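Local coordinates for SusD superfamily protein (Bacteroides thetaiotaomicron, PDB 3MCX), which is of unknown function but, as a SusD-family protein of the outer membrane, probably takes part in capturing nutrient glycans at the cell surface, at residues A[30-35]-A[122-127]; A[136-141]-A[420-425]; A[220-225]-A[371-376]; A[298-303]-A[406-411]. All coordinates share one frame; numbering follows the deposited sequence.

In the fold
Contact 1 closes first, pinning helix 115-140 to the N-terminal helix 21-36. Farther along that same helix, contact 2 opens the longest loop of the four, which ends only when helix 420-426 returns to the helix's C-terminal end. Contacts 3 and 4 are both nested inside that loop. They cross each other: 298-303 lies between the two segments of contact 3, and 406-411 comes after both. Contact 3 joins helix 218-231 to the start of helix 374-385, and contact 4 joins helix 295-301 to helix 403-414. Contacts 2 and 4 touch through the salt bridge of Asp423 with Arg410, whereas contacts 1 and 4 lie on opposite sides of the chain's centre.

Contact 1: residues A[30-35]-A[122-127]; sequences GIYRLA and KSEALV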
loop_
_atom_site.group_PDB
_atom_site.type_symbol
_atom_site.label_atom_id
_atom_site.label_comp_id
_atom_site.label_asym_id
_atom_site.label_seq_id
_atom_site.Cartn_x
_atom_site.Cartn_y
_atom_site.Cartn_z
ATOM N N GLY A 30 -18.805 4.028 7.544
ATOM C CA GLY A 30 -18.640 2.606 7.780
ATOM C C GLY A 30 -17.736 1.897 6.790
ATOM O O GLY A 30 -17.007 0.970 7.130
ATOM N N ILE A 31 -17.784 2.305 5.525
ATOM C CA ILE A 31 -16.894 1.770 4.516
ATOM C C ILE A 31 -15.423 2.123 4.833
ATOM O O ILE A 31 -14.548 1.264 4.804
ATOM C CB ILE A 31 -17.310 2.312 3.110
ATOM C CG1 ILE A 31 -18.641 1.673 2.731
ATOM C CG2 ILE A 31 -16.232 2.079 2.031
ATOM C CD1 ILE A 31 -19.322 2.308 1.537
ATOM N N TYR A 32 -15.166 3.391 5.161
ATOM C CA TYR A 32 -13.819 3.786 5.549
ATOM C C TYR A 32 -13.347 3.027 6.791
ATOM O O TYR A 32 -12.198 2.587 6.834
ATOM C CB TYR A 32 -13.793 5.271 5.852
ATOM C CG TYR A 32 -13.835 6.174 4.622
ATOM C CD1 TYR A 32 -12.819 6.149 3.703
ATOM C CD2 TYR A 32 -14.831 7.121 4.473
ATOM C CE1 TYR A 32 -12.816 7.037 2.589
ATOM C CE2 TYR A 32 -14.835 8.002 3.391
ATOM C CZ TYR A 32 -13.810 7.951 2.469
ATOM O OH TYR A 32 -13.748 8.837 1.411
ATOM N N ARG A 33 -14.232 2.836 7.763
ATOM C CA ARG A 33 -13.903 2.122 9.000
ATOM C C ARG A 33 -13.547 0.671 8.686
ATOM O O ARG A 33 -12.573 0.143 9.186
ATOM C CB ARG A 33 -15.032 2.189 10.012
ATOM C CG ARG A 33 -14.626 1.707 11.397
ATOM N N LEU A 34 -14.327 0.020 7.819
ATOM C CA LEU A 34 -14.036 -1.352 7.421
ATOM C C LEU A 34 -12.682 -1.439 6.717
ATOM O O LEU A 34 -11.878 -2.351 6.964
ATOM C CB LEU A 34 -15.159 -1.873 6.500
ATOM C CG LEU A 34 -15.154 -3.358 6.166
ATOM C CD1 LEU A 34 -15.183 -4.236 7.434
ATOM C CD2 LEU A 34 -16.447 -3.623 5.370
ATOM N N ALA A 35 -12.381 -0.473 5.854
ATOM C CA ALA A 35 -11.110 -0.430 5.151
ATOM C C ALA A 35 -9.938 -0.278 6.110
ATOM O O ALA A 35 -8.853 -0.785 5.842
ATOM C CB ALA A 35 -11.087 0.665 4.052
ATOM N N LYS A 122 -21.177 9.686 -3.206
ATOM C CA LYS A 122 -21.072 8.703 -4.303
ATOM C C LYS A 122 -19.653 8.623 -4.860
ATOM O O LYS A 122 -19.129 7.531 -5.116
ATOM C CB LYS A 122 -22.030 9.102 -5.405
ATOM C CG LYS A 122 -22.024 8.218 -6.652
ATOM C CD LYS A 122 -22.944 8.807 -7.712
ATOM C CE LYS A 122 -22.767 8.125 -9.023
ATOM N NZ LYS A 122 -23.555 8.844 -10.067
ATOM N N SER A 123 -19.036 9.780 -5.044
ATOM C CA SER A 123 -17.696 9.827 -5.600
ATOM C C SER A 123 -16.642 9.198 -4.697
ATOM O O SER A 123 -15.747 8.487 -5.153
ATOM C CB SER A 123 -17.308 11.264 -5.906
ATOM O OG SER A 123 -18.141 11.763 -6.941
ATOM N N GLU A 124 -16.722 9.479 -3.398
ATOM C CA GLU A 124 -15.853 8.812 -2.453
ATOM C C GLU A 124 -16.042 7.287 -2.441
ATOM O O GLU A 124 -15.074 6.532 -2.412
ATOM C CB GLU A 124 -16.054 9.408 -1.057
ATOM C CG GLU A 124 -15.579 10.864 -0.969
ATOM C CD GLU A 124 -15.722 11.474 0.407
ATOM O OE1 GLU A 124 -15.480 10.751 1.398
ATOM O OE2 GLU A 124 -16.056 12.675 0.484
ATOM N N ALA A 125 -17.301 6.849 -2.486
ATOM C CA ALA A 125 -17.585 5.416 -2.608
ATOM C C ALA A 125 -16.957 4.820 -3.888
ATOM O O ALA A 125 -16.446 3.713 -3.871
ATOM C CB ALA A 125 -19.107 5.175 -2.583
ATOM N N LEU A 126 -17.037 5.553 -4.992
ATOM C CA LEU A 126 -16.458 5.114 -6.259
ATOM C C LEU A 126 -14.968 4.957 -6.165
ATOM O O LEU A 126 -14.414 3.959 -6.636
ATOM C CB LEU A 126 -16.824 6.083 -7.408
ATOM C CG LEU A 126 -18.194 5.892 -8.088
ATOM C CD1 LEU A 126 -18.509 7.106 -8.980
ATOM C CD2 LEU A 126 -18.228 4.534 -8.882
ATOM N N VAL A 127 -14.292 5.904 -5.519
ATOM C CA VAL A 127 -12.844 5.785 -5.361
ATOM C C VAL A 127 -12.516 4.568 -4.488
ATOM O O VAL A 127 -11.624 3.783 -4.798
ATOM C CB VAL A 127 -12.132 7.049 -4.806
ATOM C CG1 VAL A 127 -10.605 6.794 -4.760
ATOM C CG2 VAL A 127 -12.391 8.233 -5.654
#
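Tyr32 and Glu124 carry this contact between helices 21-36 and 115-140, and it illustrates how two helical segments that meet through a single pair of residues can be joined by one long polar reach. The phenol hydroxyl donates to the carboxylate in a short bond, Tyr32 OH to Glu124 OE1 2.6 Å. The acceptor oxygen lies at the edge of the tyrosine ring, in its plane, yet the hydroxyl meets that oxygen on its anti side, 26° out of the carboxylate plane, with ring and carboxylate turned 48° against each other. The two side chains cross at about a right angle, and the hydroxyl also rests against the base of the glutamate, Tyr32 OH to Glu124 CB 3.4 Å. With CG anti to the carbonyl carbon (chi1 -67°) and the chain extended beyond it, Glu124 carries its carboxylate out to the phenol.

Each polar end has a second partner: Tyr32 OH is also bonded to the backbone N of Ile199, and Glu124 OE2 forms a salt bridge with Arg120. A phenylalanine in place of Tyr32 would probably leave Glu124 OE1 without this donor and the Ile199 amide without its acceptor. Tyr198 meets the tyrosine ring and touches Glu124, so the loop before helix 201-214 is drawn into the junction. The arrangement is a buried interhelical hydrogen bond from a tyrosine to a carboxylate, in the mainly helical fold of a SusD-family protein.

Contact 2: residues A[136-141]-A[420-425]; sequences LTRLFG and VFYDYL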
loop_
_atom_site.group_PDB
_atom_site.type_symbol
_atom_site.label_atom_id
_atom_site.label_comp_id
_atom_site.label_asym_id
_atom_site.label_seq_id
_atom_site.Cartn_x
_atom_site.Cartn_y
_atom_site.Cartn_z
ATOM N N LEU A 136 -7.260 -6.028 -4.644
ATOM C CA LEU A 136 -7.454 -7.450 -4.922
ATOM C C LEU A 136 -6.647 -7.917 -6.148
ATOM O O LEU A 136 -6.074 -8.990 -6.154
ATOM C CB LEU A 136 -8.927 -7.766 -5.139
ATOM C CG LEU A 136 -9.777 -7.752 -3.863
ATOM C CD1 LEU A 136 -11.230 -7.523 -4.218
ATOM C CD2 LEU A 136 -9.583 -9.050 -3.088
ATOM N N THR A 137 -6.666 -7.101 -7.196
ATOM C CA THR A 137 -6.075 -7.470 -8.450
ATOM C C THR A 137 -4.558 -7.625 -8.287
ATOM O O THR A 137 -3.949 -8.513 -8.883
ATOM C CB THR A 137 -6.436 -6.457 -9.565
ATOM O OG1 THR A 137 -7.856 -6.390 -9.695
ATOM C CG2 THR A 137 -5.807 -6.853 -10.892
ATOM N N ARG A 138 -3.942 -6.748 -7.514
ATOM C CA ARG A 138 -2.501 -6.773 -7.405
ATOM C C ARG A 138 -2.027 -7.879 -6.460
ATOM O O ARG A 138 -0.900 -8.324 -6.627
ATOM C CB ARG A 138 -1.970 -5.377 -7.036
ATOM C CG ARG A 138 -2.247 -4.962 -5.667
ATOM C CD ARG A 138 -2.169 -3.424 -5.495
ATOM N NE ARG A 138 -1.020 -2.723 -6.039
ATOM C CZ ARG A 138 -0.361 -1.699 -5.440
ATOM N NH1 ARG A 138 -0.647 -1.308 -4.205
ATOM N NH2 ARG A 138 0.565 -1.046 -6.088
ATOM N N LEU A 139 -2.883 -8.375 -5.550
ATOM C CA LEU A 139 -2.531 -9.533 -4.713
ATOM C C LEU A 139 -2.754 -10.838 -5.444
ATOM O O LEU A 139 -1.924 -11.746 -5.339
ATOM C CB LEU A 139 -3.363 -9.558 -3.418
ATOM C CG LEU A 139 -2.626 -8.996 -2.207
ATOM C CD1 LEU A 139 -2.301 -7.487 -2.339
ATOM C CD2 LEU A 139 -3.427 -9.313 -0.926
ATOM N N PHE A 140 -3.882 -10.965 -6.148
ATOM C CA PHE A 140 -4.343 -12.249 -6.633
ATOM C C PHE A 140 -4.136 -12.464 -8.135
ATOM O O PHE A 140 -4.524 -13.505 -8.683
ATOM C CB PHE A 140 -5.827 -12.430 -6.238
ATOM C CG PHE A 140 -6.016 -12.557 -4.740
ATOM C CD1 PHE A 140 -5.789 -13.771 -4.128
ATOM C CD2 PHE A 140 -6.365 -11.456 -3.962
ATOM C CE1 PHE A 140 -5.926 -13.925 -2.735
ATOM C CE2 PHE A 140 -6.502 -11.586 -2.563
ATOM C CZ PHE A 140 -6.265 -12.829 -1.972
ATOM N N GLY A 141 -3.498 -11.473 -8.796
ATOM C CA GLY A 141 -3.241 -11.499 -10.245
ATOM C C GLY A 141 -1.782 -11.200 -10.511
ATOM O O GLY A 141 -1.137 -10.446 -9.778
ATOM N N VAL A 420 6.778 -1.109 -2.102
ATOM C CA VAL A 420 8.047 -1.473 -2.724
ATOM C C VAL A 420 8.029 -2.759 -3.554
ATOM O O VAL A 420 8.687 -2.824 -4.597
ATOM C CB VAL A 420 9.196 -1.436 -1.676
ATOM C CG1 VAL A 420 10.423 -2.254 -2.088
ATOM C CG2 VAL A 420 9.536 0.025 -1.396
ATOM N N PHE A 421 7.284 -3.773 -3.138
ATOM C CA PHE A 421 7.153 -4.988 -3.958
ATOM C C PHE A 421 6.829 -4.684 -5.419
ATOM O O PHE A 421 7.419 -5.229 -6.338
ATOM C CB PHE A 421 6.026 -5.806 -3.322
ATOM C CG PHE A 421 5.718 -7.143 -3.962
ATOM C CD1 PHE A 421 6.694 -8.001 -4.408
ATOM C CD2 PHE A 421 4.386 -7.591 -4.008
ATOM C CE1 PHE A 421 6.371 -9.241 -4.884
ATOM C CE2 PHE A 421 4.077 -8.817 -4.511
ATOM C CZ PHE A 421 5.053 -9.644 -4.929
ATOM N N TYR A 422 5.854 -3.807 -5.589
ATOM C CA TYR A 422 5.347 -3.465 -6.936
ATOM C C TYR A 422 6.390 -2.738 -7.770
ATOM O O TYR A 422 6.397 -2.860 -8.999
ATOM C CB TYR A 422 4.044 -2.671 -6.784
ATOM C CG TYR A 422 3.056 -3.458 -5.980
ATOM C CD1 TYR A 422 2.514 -4.646 -6.497
ATOM C CD2 TYR A 422 2.781 -3.114 -4.660
ATOM C CE1 TYR A 422 1.660 -5.413 -5.780
ATOM C CE2 TYR A 422 1.914 -3.926 -3.891
ATOM C CZ TYR A 422 1.378 -5.064 -4.461
ATOM O OH TYR A 422 0.533 -5.890 -3.723
ATOM N N ASP A 423 7.306 -2.018 -7.112
ATOM C CA ASP A 423 8.453 -1.389 -7.809
ATOM C C ASP A 423 9.256 -2.422 -8.589
ATOM O O ASP A 423 9.691 -2.170 -9.712
ATOM C CB ASP A 423 9.406 -0.692 -6.830
ATOM C CG ASP A 423 8.767 0.415 -6.041
ATOM O OD1 ASP A 423 7.553 0.707 -6.159
ATOM O OD2 ASP A 423 9.538 1.062 -5.276
ATOM N N TYR A 424 9.492 -3.587 -7.986
ATOM C CA TYR A 424 10.213 -4.637 -8.669
ATOM C C TYR A 424 9.335 -5.213 -9.776
ATOM O O TYR A 424 9.781 -5.360 -10.915
ATOM C CB TYR A 424 10.574 -5.770 -7.711
ATOM C CG TYR A 424 11.641 -5.426 -6.704
ATOM C CD1 TYR A 424 11.297 -4.799 -5.520
ATOM C CD2 TYR A 424 12.977 -5.745 -6.926
ATOM C CE1 TYR A 424 12.284 -4.480 -4.586
ATOM C CE2 TYR A 424 13.942 -5.433 -5.999
ATOM C CZ TYR A 424 13.578 -4.834 -4.811
ATOM O OH TYR A 424 14.556 -4.511 -3.873
ATOM N N LEU A 425 8.071 -5.518 -9.457
ATOM C CA LEU A 425 7.210 -6.227 -10.407
ATOM C C LEU A 425 7.044 -5.432 -11.698
ATOM O O LEU A 425 7.211 -5.981 -12.800
ATOM C CB LEU A 425 5.863 -6.527 -9.784
ATOM C CG LEU A 425 5.863 -7.420 -8.531
ATOM C CD1 LEU A 425 4.432 -7.650 -8.020
ATOM C CD2 LEU A 425 6.628 -8.745 -8.780
#
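The guanidinium of Arg138 lies flat over one face of Tyr422, and its NH1 also forms a salt bridge with Glu419, just before helix 420-426. The planes are only 9° apart and the group centres 3.7 Å apart, a stacked cation-pi pair. Arg138 CZ stands 3.6 Å from the centroid of the Tyr422 ring, 18° off its normal, and the closest atoms are Arg138 NH2 and Tyr422 CD2 at 3.4 Å. The arginine leaves its helix with CG between the backbone N and the carbonyl carbon (chi1 72°) and bends at chi3, which lays CG near the phenol oxygen and the guanidinium farther back over the ring.

At the far end of the ring, Leu139 CD1 approaches Tyr422 OH to 3.5 Å. Phe421 CD2 lies over the ring face opposite the arginine, so the tyrosine is bounded on both faces. Tyr48 of helix 44-51 also touches Tyr422 and Leu139. The pairing with Glu419 and the flat seat on the ring would be expected to offset the cost of burying the arginine's charge. This is a textbook arginine-tyrosine cation-pi stack, here joining the C-terminal end of helix 115-140 to helix 420-426.

Contact 3: residues A[220-225]-A[371-376]; sequences KAYDAA and GTDIEE. With ZN (zinc ion), chain C.
Asp373 is the first residue of 371-376 to press on Tyr222, and it does so with carbon. Its CB comes to 3.6 Å from Tyr222 OH, while its carboxylate, nearly parallel to the ring plane (3° apart), makes its salt bridge with Lys370. Asp373 occupies the N-cap position of helix 374-385, although its side chain makes no capping bond.

Glu375, two residues on, turns away from Tyr222 and binds a zinc ion through one oxygen, OE2 at 1.9 Å from the metal. The same helical turn thus offers one acid to the metal and the next to the neighbouring helix.

Glu376 makes the polar join. Tyr222 OH donates to Glu376 OE1 at 2.6 Å, using the anti lone pair of that oxygen, which lies at the ring edge in the ring plane; ring and carboxylate are 25° apart. In Glu376, chi1 (-173°) puts CG opposite the backbone N and 3.3 Å from Tyr222 OH, and the chain, extended beyond it, carries the carboxylate on to the hydroxyl. The other oxygen, OE2, is taken by Lys230, so both carboxylate oxygens are engaged. Replacing Tyr222 with an alanine is likely to leave Glu376 OE1 without its phenol donor and open a gap beside Asp373 CB.

Tyr222 also receives the ammonium of Lys370 in a cation-pi contact and touches Ala366. Helix 356-370 therefore lies against helix 218-231, whose other contacts reach helix 201-214, and the tyrosine extends from this helical layer to the first turn of helix 374-385.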
loop_
_atom_site.group_PDB
_atom_site.type_symbol
_atom_site.label_atom_id
_atom_site.label_comp_id
_atom_site.label_asym_id
_atom_site.label_seq_id
_atom_site.Cartn_x
_atom_site.Cartn_y
_atom_site.Cartn_z
ATOM N N LYS A 220 0.008 8.851 -18.556
ATOM C CA LYS A 220 -1.160 9.048 -17.678
ATOM C C LYS A 220 -0.748 9.153 -16.215
ATOM O O LYS A 220 -1.316 9.943 -15.453
ATOM C CB LYS A 220 -2.188 7.929 -17.855
ATOM C CG LYS A 220 -2.773 7.885 -19.254
ATOM C CD LYS A 220 -3.547 6.627 -19.488
ATOM C CE LYS A 220 -4.294 6.716 -20.776
ATOM N NZ LYS A 220 -5.240 7.876 -20.767
ATOM N N ALA A 221 0.220 8.326 -15.799
ATOM C CA ALA A 221 0.741 8.406 -14.441
ATOM C C ALA A 221 1.352 9.779 -14.195
ATOM O O ALA A 221 1.154 10.384 -13.112
ATOM C CB ALA A 221 1.772 7.287 -14.174
ATOM N N TYR A 222 2.132 10.238 -15.158
ATOM C CA TYR A 222 2.791 11.542 -15.053
ATOM C C TYR A 222 1.783 12.679 -14.961
ATOM O O TYR A 222 1.956 13.613 -14.166
ATOM C CB TYR A 222 3.745 11.780 -16.245
ATOM C CG TYR A 222 4.755 12.886 -16.026
ATOM C CD1 TYR A 222 5.921 12.640 -15.296
ATOM C CD2 TYR A 222 4.557 14.154 -16.526
ATOM C CE1 TYR A 222 6.850 13.632 -15.072
ATOM C CE2 TYR A 222 5.503 15.161 -16.325
ATOM C CZ TYR A 222 6.635 14.878 -15.568
ATOM O OH TYR A 222 7.584 15.859 -15.349
ATOM N N ASP A 223 0.762 12.629 -15.809
ATOM C CA ASP A 223 -0.270 13.664 -15.777
ATOM C C ASP A 223 -0.986 13.711 -14.417
ATOM O O ASP A 223 -1.168 14.803 -13.856
ATOM C CB ASP A 223 -1.246 13.500 -16.950
ATOM C CG ASP A 223 -0.595 13.806 -18.302
ATOM O OD1 ASP A 223 0.435 14.480 -18.345
ATOM O OD2 ASP A 223 -1.107 13.301 -19.302
ATOM N N ALA A 224 -1.354 12.555 -13.876
ATOM C CA ALA A 224 -2.033 12.521 -12.581
ATOM C C ALA A 224 -1.128 13.021 -11.476
ATOM O O ALA A 224 -1.553 13.820 -10.625
ATOM C CB ALA A 224 -2.552 11.121 -12.258
ATOM N N ALA A 225 0.121 12.530 -11.439
ATOM C CA ALA A 225 1.050 12.911 -10.370
ATOM C C ALA A 225 1.343 14.401 -10.451
ATOM O O ALA A 225 1.324 15.086 -9.445
ATOM C CB ALA A 225 2.352 12.086 -10.447
ATOM N N GLY A 371 10.381 8.926 -21.346
ATOM C CA GLY A 371 11.449 9.505 -22.157
ATOM C C GLY A 371 11.283 10.954 -22.575
ATOM O O GLY A 371 12.034 11.446 -23.412
ATOM N N THR A 372 10.282 11.621 -22.009
ATOM C CA THR A 372 10.067 13.047 -22.194
ATOM C C THR A 372 9.756 13.672 -20.847
ATOM O O THR A 372 9.445 12.979 -19.906
ATOM C CB THR A 372 8.932 13.365 -23.189
ATOM O OG1 THR A 372 7.713 12.760 -22.778
ATOM C CG2 THR A 372 9.305 12.891 -24.619
ATOM N N ASP A 373 9.824 14.999 -20.787
ATOM C CA ASP A 373 9.794 15.757 -19.516
ATOM C C ASP A 373 10.892 15.289 -18.560
ATOM O O ASP A 373 10.722 15.294 -17.337
ATOM C CB ASP A 373 8.409 15.728 -18.864
ATOM C CG ASP A 373 7.338 16.333 -19.756
ATOM O OD1 ASP A 373 7.453 17.531 -20.134
ATOM O OD2 ASP A 373 6.378 15.606 -20.076
ATOM N N ILE A 374 12.036 14.909 -19.124
ATOM C CA ILE A 374 13.105 14.311 -18.336
ATOM C C ILE A 374 13.663 15.264 -17.280
ATOM O O ILE A 374 13.755 14.888 -16.124
ATOM C CB ILE A 374 14.249 13.818 -19.231
ATOM C CG1 ILE A 374 13.734 12.699 -20.140
ATOM C CG2 ILE A 374 15.444 13.307 -18.378
ATOM C CD1 ILE A 374 13.237 11.511 -19.410
ATOM N N GLU A 375 13.983 16.496 -17.654
ATOM C CA GLU A 375 14.527 17.456 -16.699
ATOM C C GLU A 375 13.550 17.730 -15.554
ATOM O O GLU A 375 13.932 17.761 -14.391
ATOM C CB GLU A 375 14.897 18.770 -17.388
ATOM C CG GLU A 375 15.708 19.624 -16.488
ATOM C CD GLU A 375 16.149 20.913 -17.077
ATOM O OE1 GLU A 375 15.744 21.280 -18.208
ATOM O OE2 GLU A 375 16.935 21.567 -16.367
ATOM N N GLU A 376 12.279 17.888 -15.881
ATOM C CA GLU A 376 11.247 18.095 -14.863
ATOM C C GLU A 376 11.165 16.892 -13.922
ATOM O O GLU A 376 11.089 17.029 -12.690
ATOM C CB GLU A 376 9.892 18.398 -15.537
ATOM C CG GLU A 376 8.808 18.794 -14.569
ATOM C CD GLU A 376 7.528 19.190 -15.258
ATOM O OE1 GLU A 376 6.872 18.299 -15.829
ATOM O OE2 GLU A 376 7.188 20.398 -15.211
HETATM ZN ZN ZN C . 17.454 23.349 -16.875
#

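Contact 4: residues A[298-303]-A[406-411]; sequences LNLLNE and ILKERR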
loop_
_atom_site.group_PDB
_atom_site.type_symbol
_atom_site.label_atom_id
_atom_site.label_comp_id
_atom_site.label_asym_id
_atom_site.label_seq_id
_atom_site.Cartn_x
_atom_site.Cartn_y
_atom_site.Cartn_z
ATOM N N LEU A 298 19.380 -2.073 5.514
ATOM C CA LEU A 298 20.367 -1.293 6.275
ATOM C C LEU A 298 21.566 -0.975 5.409
ATOM O O LEU A 298 22.106 0.126 5.454
ATOM C CB LEU A 298 20.767 -1.995 7.592
ATOM C CG LEU A 298 19.631 -2.093 8.637
ATOM C CD1 LEU A 298 20.195 -2.684 9.945
ATOM C CD2 LEU A 298 18.944 -0.737 8.883
ATOM N N ASN A 299 22.008 -1.942 4.613
ATOM C CA ASN A 299 23.163 -1.680 3.727
ATOM C C ASN A 299 22.811 -0.554 2.751
ATOM O O ASN A 299 23.637 0.331 2.482
ATOM C CB ASN A 299 23.567 -2.942 2.958
ATOM C CG ASN A 299 24.391 -3.925 3.792
ATOM O OD1 ASN A 299 24.836 -3.632 4.906
ATOM N ND2 ASN A 299 24.571 -5.119 3.243
ATOM N N LEU A 300 21.610 -0.584 2.180
ATOM C CA LEU A 300 21.179 0.463 1.234
ATOM C C LEU A 300 21.167 1.821 1.918
ATOM O O LEU A 300 21.690 2.797 1.402
ATOM C CB LEU A 300 19.792 0.151 0.694
ATOM C CG LEU A 300 19.166 1.230 -0.184
ATOM C CD1 LEU A 300 19.937 1.452 -1.475
ATOM C CD2 LEU A 300 17.722 0.864 -0.509
ATOM N N LEU A 301 20.544 1.898 3.092
ATOM C CA LEU A 301 20.467 3.192 3.805
ATOM C C LEU A 301 21.844 3.701 4.237
ATOM O O LEU A 301 22.115 4.905 4.201
ATOM C CB LEU A 301 19.545 3.069 5.019
ATOM C CG LEU A 301 18.905 4.364 5.518
ATOM C CD1 LEU A 301 17.971 5.025 4.475
ATOM C CD2 LEU A 301 18.109 4.048 6.787
ATOM N N ASN A 302 22.741 2.782 4.578
ATOM C CA ASN A 302 24.090 3.125 4.970
ATOM C C ASN A 302 24.981 3.605 3.811
ATOM O O ASN A 302 26.110 4.044 4.047
ATOM C CB ASN A 302 24.754 1.956 5.732
ATOM C CG ASN A 302 24.223 1.819 7.157
ATOM O OD1 ASN A 302 23.817 2.805 7.761
ATOM N ND2 ASN A 302 24.231 0.590 7.704
ATOM N N GLU A 303 24.475 3.533 2.570
ATOM C CA GLU A 303 25.215 4.114 1.438
ATOM C C GLU A 303 25.347 5.637 1.607
ATOM O O GLU A 303 26.245 6.242 1.022
ATOM C CB GLU A 303 24.591 3.764 0.072
ATOM C CG GLU A 303 24.651 2.283 -0.224
ATOM C CD GLU A 303 23.986 1.866 -1.518
ATOM O OE1 GLU A 303 23.598 2.725 -2.331
ATOM O OE2 GLU A 303 23.829 0.641 -1.726
ATOM N N ILE A 406 16.217 5.936 -8.933
ATOM C CA ILE A 406 14.868 6.194 -8.488
ATOM C C ILE A 406 14.364 5.077 -7.565
ATOM O O ILE A 406 13.777 5.324 -6.499
ATOM C CB ILE A 406 13.890 6.329 -9.676
ATOM C CG1 ILE A 406 14.265 7.523 -10.559
ATOM C CG2 ILE A 406 12.465 6.482 -9.156
ATOM C CD1 ILE A 406 13.465 7.527 -11.888
ATOM N N LEU A 407 14.591 3.836 -7.988
ATOM C CA LEU A 407 14.113 2.691 -7.223
ATOM C C LEU A 407 14.794 2.577 -5.854
ATOM O O LEU A 407 14.128 2.222 -4.878
ATOM C CB LEU A 407 14.247 1.405 -8.071
ATOM C CG LEU A 407 13.381 1.404 -9.346
ATOM C CD1 LEU A 407 13.486 -0.002 -10.022
ATOM C CD2 LEU A 407 11.909 1.729 -9.101
ATOM N N LYS A 408 16.104 2.869 -5.798
ATOM C CA LYS A 408 16.778 3.020 -4.502
ATOM C C LYS A 408 16.125 4.079 -3.626
ATOM O O LYS A 408 15.885 3.838 -2.444
ATOM C CB LYS A 408 18.251 3.361 -4.666
ATOM C CG LYS A 408 19.153 2.202 -5.102
ATOM C CD LYS A 408 20.622 2.609 -5.056
ATOM C CE LYS A 408 21.603 1.469 -5.255
ATOM N NZ LYS A 408 23.032 1.898 -5.035
ATOM N N GLU A 409 15.825 5.244 -4.173
ATOM C CA GLU A 409 15.203 6.293 -3.378
ATOM C C GLU A 409 13.840 5.871 -2.880
ATOM O O GLU A 409 13.475 6.155 -1.719
ATOM C CB GLU A 409 15.103 7.591 -4.187
ATOM C CG GLU A 409 14.914 8.825 -3.317
ATOM C CD GLU A 409 16.065 9.066 -2.385
ATOM O OE1 GLU A 409 17.199 8.615 -2.646
ATOM O OE2 GLU A 409 15.823 9.758 -1.377
ATOM N N ARG A 410 13.060 5.187 -3.718
ATOM C CA ARG A 410 11.759 4.685 -3.290
ATOM C C ARG A 410 11.863 3.697 -2.146
ATOM O O ARG A 410 11.047 3.717 -1.217
ATOM C CB ARG A 410 11.005 4.016 -4.447
ATOM C CG ARG A 410 10.550 4.982 -5.569
ATOM C CD ARG A 410 9.818 4.237 -6.710
ATOM N NE ARG A 410 8.599 3.634 -6.204
ATOM C CZ ARG A 410 7.395 4.201 -6.151
ATOM N NH1 ARG A 410 7.146 5.375 -6.719
ATOM N NH2 ARG A 410 6.433 3.544 -5.588
ATOM N N ARG A 411 12.850 2.809 -2.209
ATOM C CA ARG A 411 13.057 1.834 -1.131
ATOM C C ARG A 411 13.364 2.565 0.188
ATOM O O ARG A 411 12.854 2.191 1.254
ATOM C CB ARG A 411 14.166 0.836 -1.478
ATOM C CG ARG A 411 13.669 -0.203 -2.493
ATOM C CD ARG A 411 14.840 -0.961 -3.045
ATOM N NE ARG A 411 15.510 -1.761 -2.026
ATOM C CZ ARG A 411 16.709 -2.319 -2.180
ATOM N NH1 ARG A 411 17.402 -2.161 -3.319
ATOM N NH2 ARG A 411 17.238 -3.047 -1.188
HETATM O O HOH W 1 23.222 -0.882 -3.682
#
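A partly buried helix-to-helix contact, apolar at its centre and charged at its rim, joins helix 295-301 and the residues just after it to helix 403-414. Leu300 supplies the apolar part, with one methyl for each of two long basic side chains. Its CD1 lies 3.8 Å from Lys408 CG and equally close to the next methylene of that lysine. Its CD2 sits 3.7 Å from Arg411 CB. Arg411 bends at chi3 (65°), which brings one face of its guanidinium under Leu300 CD2, the methyl standing over its centre, 3.7 Å above the plane. The polar edge of that guanidinium is left for other partners, chief among them Asp55, which forms a salt bridge with Arg411 NE.

At the rim, Lys408 runs out fully extended past Leu300, and its ammonium donates to the carboxylate of Glu303: Lys408 NZ to Glu303 OE1 is 2.9 Å. The nitrogen arrives on the syn side of the oxygen, 16° out of the carboxylate plane, and the two side chains cross at about a right angle. A water closes the arrangement, donating to Glu303 OE2 at 2.6 Å and accepting from Lys408 NZ at 3.1 Å. Both carboxylate oxygens are thereby linked to the same ammonium, one directly and the other through the water.

Two long basic side chains are thus each used twice: their aliphatic and flat portions bury a leucine, while their charged ends pair with acids. The pairing with Glu303 would be expected to favour the charged form of Lys408 where the contact grades toward solvent.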